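Side-chain contacts in putative oxidoreductase (Gluconobacter oxydans, PDB 3WJ7), which is a putative oxidoreductase of the short-chain dehydrogenase/reductase family that probably interconverts carbonyl compounds and alcohols with a nicotinamide coenzyme: residues E96-M99 and K100-V103; Y154-S157 and K158-E162. All coordinates share one frame; numbering follows the deposited sequence.

Two local contacts, each within a single helix, illustrate how neighbouring helices of a Rossmann domain pack side by side. Contact 1 (96-103) lies at the start of helix 95-115, and contact 2 (154-162) near the start of helix 153-172; their centres are about 10 Å apart. The helices meet through Met99, whose CG packs 3.4 Å from Ser157 OG, and through Val103, whose CG2 lies 3.9 Å from Arg160 CB. Contact 2 carries the tyrosine and lysine of the YxxxK signature, the probable catalytic pair. A bound mercury(II) ion is about 5 Å from the side chain of Lys158 but about 11 Å from that of Asn102. Both contacts also touch the second subunit.

Contact 1: residues E96-M99 and K100-V103; sequences ETMM and KANV
Met98 and Asn102 meet one turn apart near the start of helix 95-115, the helical connection of a beta-alpha-beta unit between strands 78-83 and 120-124 of the Rossmann domain. Four i to i+4 backbone bonds tie the two segments together. Glu96 O takes the N-H of Lys100 (3.2 Å, O to N), and Thr97 O that of Ala101. Met98 O receives Asn102 N at 2.8 Å. Met99 O accepts Val103 N at 2.9 Å and has a second, weak donor in Asn102 N.

Glu96 and Thr97 find their polar partners across subunit boundaries. Glu96 OE1 accepts from Thr97 N of the second subunit, while Thr97 OG1 pairs with Glu96 OE1 of the third, so the same two residues serve a reciprocal role at both interfaces. A carboxylate placed at the start of a neighbour's helix is probably stabilised by the helix dipole. Lys100, an extended chain, carries its NZ close to Lys100 NZ of both other subunits, a gathering of like charge.

Apolar contacts are few: Met98 CE reaches Ala101 CB at 4.2 Å, and Met99 CG lies 4.3 Å from Val103 CG2. CG of Asn102 stands beside its own backbone N (chi1 -70°), which swings the amide back over the preceding turn and brings Asn102 ND2 to 2.9 Å from Met98 O.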
loop_
_atom_site.group_PDB
_atom_site.type_symbol
_atom_site.label_atom_id
_atom_site.label_comp_id
_atom_site.label_asym_id
_atom_site.label_seq_id
_atom_site.Cartn_x
_atom_site.Cartn_y
_atom_site.Cartn_z
ATOM N N GLU A 96 -3.530 2.863 -1.450
ATOM C CA GLU A 96 -2.535 3.925 -1.350
ATOM C C GLU A 96 -2.408 4.558 -2.683
ATOM O O GLU A 96 -2.144 5.762 -2.802
ATOM C CB GLU A 96 -1.181 3.414 -0.858
ATOM C CG GLU A 96 -1.081 3.164 0.654
ATOM C CD GLU A 96 0.322 2.783 1.103
ATOM O OE1 GLU A 96 1.251 3.613 0.904
ATOM O OE2 GLU A 96 0.513 1.662 1.648
ATOM N N THR A 97 -2.612 3.752 -3.708
ATOM C CA THR A 97 -2.593 4.267 -5.060
ATOM C C THR A 97 -3.845 5.128 -5.259
ATOM O O THR A 97 -3.766 6.123 -5.939
ATOM C CB THR A 97 -2.534 3.138 -6.098
ATOM O OG1 THR A 97 -1.457 2.229 -5.773
ATOM C CG2 THR A 97 -2.382 3.700 -7.500
ATOM N N MET A 98 -4.982 4.761 -4.668
ATOM C CA MET A 98 -6.202 5.541 -4.886
ATOM C C MET A 98 -6.115 6.884 -4.197
ATOM O O MET A 98 -6.494 7.894 -4.767
ATOM C CB MET A 98 -7.473 4.797 -4.482
ATOM C CG MET A 98 -7.797 3.642 -5.405
ATOM S SD MET A 98 -8.063 3.944 -7.184
ATOM C CE MET A 98 -6.461 4.390 -7.886
ATOM N N MET A 99 -5.551 6.894 -2.996
ATOM C CA MET A 99 -5.318 8.135 -2.286
ATOM C C MET A 99 -4.392 9.097 -3.080
ATOM O O MET A 99 -4.667 10.267 -3.167
ATOM C CB MET A 99 -4.742 7.834 -0.914
ATOM C CG MET A 99 -4.209 9.087 -0.238
ATOM S SD MET A 99 -3.408 8.787 1.322
ATOM C CE MET A 99 -1.837 8.162 0.682
ATOM N N LYS A 100 -3.333 8.617 -3.702
ATOM C CA LYS A 100 -2.556 9.512 -4.539
ATOM C C LYS A 100 -3.383 10.059 -5.705
ATOM O O LYS A 100 -3.398 11.239 -5.961
ATOM C CB LYS A 100 -1.309 8.820 -5.064
ATOM C CG LYS A 100 -0.321 9.716 -5.764
ATOM C CD LYS A 100 0.785 8.842 -6.363
ATOM C CE LYS A 100 1.752 9.618 -7.264
ATOM N NZ LYS A 100 2.975 8.829 -7.612
ATOM N N ALA A 101 -4.103 9.200 -6.389
ATOM C CA ALA A 101 -4.855 9.617 -7.548
ATOM C C ALA A 101 -5.954 10.619 -7.111
ATOM O O ALA A 101 -6.246 11.558 -7.835
ATOM C CB ALA A 101 -5.457 8.410 -8.288
ATOM N N ASN A 102 -6.523 10.448 -5.920
ATOM C CA ASN A 102 -7.582 11.326 -5.521
ATOM C C ASN A 102 -7.017 12.668 -5.046
ATOM O O ASN A 102 -7.574 13.743 -5.329
ATOM C CB ASN A 102 -8.548 10.641 -4.531
ATOM C CG ASN A 102 -9.421 9.517 -5.208
ATOM O OD1 ASN A 102 -10.161 9.739 -6.196
ATOM N ND2 ASN A 102 -9.350 8.310 -4.651
ATOM N N VAL A 103 -5.866 12.624 -4.394
ATOM C CA VAL A 103 -5.249 13.866 -3.975
ATOM C C VAL A 103 -4.789 14.670 -5.196
ATOM O O VAL A 103 -5.137 15.851 -5.322
ATOM C CB VAL A 103 -4.159 13.648 -2.915
ATOM C CG1 VAL A 103 -3.464 14.955 -2.588
ATOM C CG2 VAL A 103 -4.818 13.102 -1.669
#

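Contact 2: residues Y154-S157 and K158-E162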
loop_
_atom_site.group_PDB
_atom_site.type_symbol
_atom_site.label_atom_id
_atom_site.label_comp_id
_atom_site.label_asym_id
_atom_site.label_seq_id
_atom_site.Cartn_x
_atom_site.Cartn_y
_atom_site.Cartn_z
ATOM N N TYR A 154 -8.722 5.984 4.212
ATOM C CA TYR A 154 -9.885 6.763 3.825
ATOM C C TYR A 154 -9.810 8.163 4.423
ATOM O O TYR A 154 -9.988 9.137 3.728
ATOM C CB TYR A 154 -11.249 6.108 4.186
ATOM C CG TYR A 154 -12.416 7.109 3.992
ATOM C CD1 TYR A 154 -12.830 7.504 2.698
ATOM C CD2 TYR A 154 -13.049 7.718 5.098
ATOM C CE1 TYR A 154 -13.833 8.450 2.510
ATOM C CE2 TYR A 154 -14.065 8.648 4.915
ATOM C CZ TYR A 154 -14.455 9.013 3.625
ATOM O OH TYR A 154 -15.488 9.930 3.447
ATOM N N LYS A 155 -9.572 8.260 5.707
ATOM C CA LYS A 155 -9.542 9.556 6.335
ATOM C C LYS A 155 -8.300 10.299 5.877
ATOM O O LYS A 155 -8.397 11.467 5.585
ATOM C CB LYS A 155 -9.618 9.464 7.883
ATOM C CG LYS A 155 -10.814 8.690 8.426
ATOM C CD LYS A 155 -10.832 8.649 9.953
ATOM C CE LYS A 155 -11.108 9.996 10.661
ATOM N NZ LYS A 155 -11.849 9.789 11.963
ATOM N N LEU A 156 -7.148 9.632 5.801
ATOM C CA LEU A 156 -5.870 10.273 5.411
ATOM C C LEU A 156 -5.986 10.913 4.063
ATOM O O LEU A 156 -5.529 12.054 3.844
ATOM C CB LEU A 156 -4.723 9.272 5.356
ATOM C CG LEU A 156 -3.330 9.899 5.282
ATOM C CD1 LEU A 156 -3.102 10.862 6.431
ATOM C CD2 LEU A 156 -2.196 8.883 5.240
ATOM N N SER A 157 -6.637 10.188 3.170
ATOM C CA SER A 157 -6.950 10.701 1.865
ATOM C C SER A 157 -7.853 11.973 1.941
ATOM O O SER A 157 -7.654 12.978 1.215
ATOM C CB SER A 157 -7.678 9.622 1.115
ATOM O OG SER A 157 -7.543 9.869 -0.249
ATOM N N LYS A 158 -8.871 11.949 2.799
ATOM C CA LYS A 158 -9.734 13.128 2.821
ATOM C C LYS A 158 -8.935 14.267 3.430
ATOM O O LYS A 158 -9.018 15.384 2.949
ATOM C CB LYS A 158 -11.055 12.887 3.537
ATOM C CG LYS A 158 -11.983 11.926 2.829
ATOM C CD LYS A 158 -12.458 12.506 1.504
ATOM C CE LYS A 158 -13.300 11.487 0.734
ATOM N NZ LYS A 158 -13.680 11.961 -0.635
ATOM N N TYR A 159 -8.114 13.963 4.438
ATOM C CA TYR A 159 -7.312 14.974 5.100
ATOM C C TYR A 159 -6.322 15.601 4.101
ATOM O O TYR A 159 -6.341 16.818 3.926
ATOM C CB TYR A 159 -6.583 14.406 6.331
ATOM C CG TYR A 159 -5.588 15.341 6.942
ATOM C CD1 TYR A 159 -6.008 16.346 7.821
ATOM C CD2 TYR A 159 -4.236 15.256 6.613
ATOM C CE1 TYR A 159 -5.104 17.229 8.401
ATOM C CE2 TYR A 159 -3.303 16.118 7.170
ATOM C CZ TYR A 159 -3.737 17.102 8.069
ATOM O OH TYR A 159 -2.842 17.998 8.610
ATOM N N ARG A 160 -5.518 14.793 3.411
ATOM C CA ARG A 160 -4.549 15.344 2.496
ATOM C C ARG A 160 -5.174 16.188 1.403
ATOM O O ARG A 160 -4.650 17.292 1.044
ATOM C CB ARG A 160 -3.679 14.256 1.871
ATOM C CG ARG A 160 -2.756 13.641 2.892
ATOM C CD ARG A 160 -1.634 12.888 2.234
ATOM N NE ARG A 160 -0.650 12.588 3.267
ATOM C CZ ARG A 160 0.010 11.435 3.350
ATOM N NH1 ARG A 160 -0.218 10.465 2.470
ATOM N NH2 ARG A 160 0.906 11.253 4.303
ATOM N N ALA A 161 -6.296 15.701 0.874
ATOM C CA ALA A 161 -6.990 16.432 -0.199
ATOM C C ALA A 161 -7.490 17.781 0.323
ATOM O O ALA A 161 -7.257 18.845 -0.309
ATOM C CB ALA A 161 -8.137 15.610 -0.773
ATOM N N GLU A 162 -8.116 17.766 1.496
ATOM C CA GLU A 162 -8.569 19.034 2.047
ATOM C C GLU A 162 -7.356 19.962 2.240
ATOM O O GLU A 162 -7.452 21.154 1.940
ATOM C CB GLU A 162 -9.384 18.892 3.348
ATOM C CG GLU A 162 -9.475 20.213 4.107
ATOM C CD GLU A 162 -10.434 20.191 5.286
ATOM O OE1 GLU A 162 -9.991 20.357 6.447
ATOM O OE2 GLU A 162 -11.642 20.006 5.068
#
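With CG of Tyr154 anti to the backbone N (chi1 169°) and the Lys158 chain bent at chi2 (-66°) before running straight to NZ, the lysine methylenes are laid across the tyrosine ring one turn earlier. Lys158 CG sits over the ring face, 4.2 Å from the Tyr154 centroid, in a CH-pi contact, and farther along the chain CE comes within 3.6 Å of Tyr154 CE1. The spacing is that of the YxxxK signature of short-chain dehydrogenases. In the backbone, Lys158 N donates to Tyr154 O.

Another pair one turn apart, Leu156 and Arg160, meets on a different side of the helix. Leu156 CD2 lies over one face of the Arg160 guanidinium, toward its rim and 3.8 Å from NH1, while Arg160 N donates to Leu156 O. The guanidinium is gripped from elsewhere: NE by a salt bridge to Glu147, NH1 by one to Asp94 of the second subunit.

The aliphatic part of Lys158 packs over one face of the ring, and NZ stops 4.9 Å from Tyr154 OH. In short-chain dehydrogenases the tyrosine is the acid-base group and the lysine binds the nicotinamide ribose; Tyr154 and Lys158 are probably the same pair.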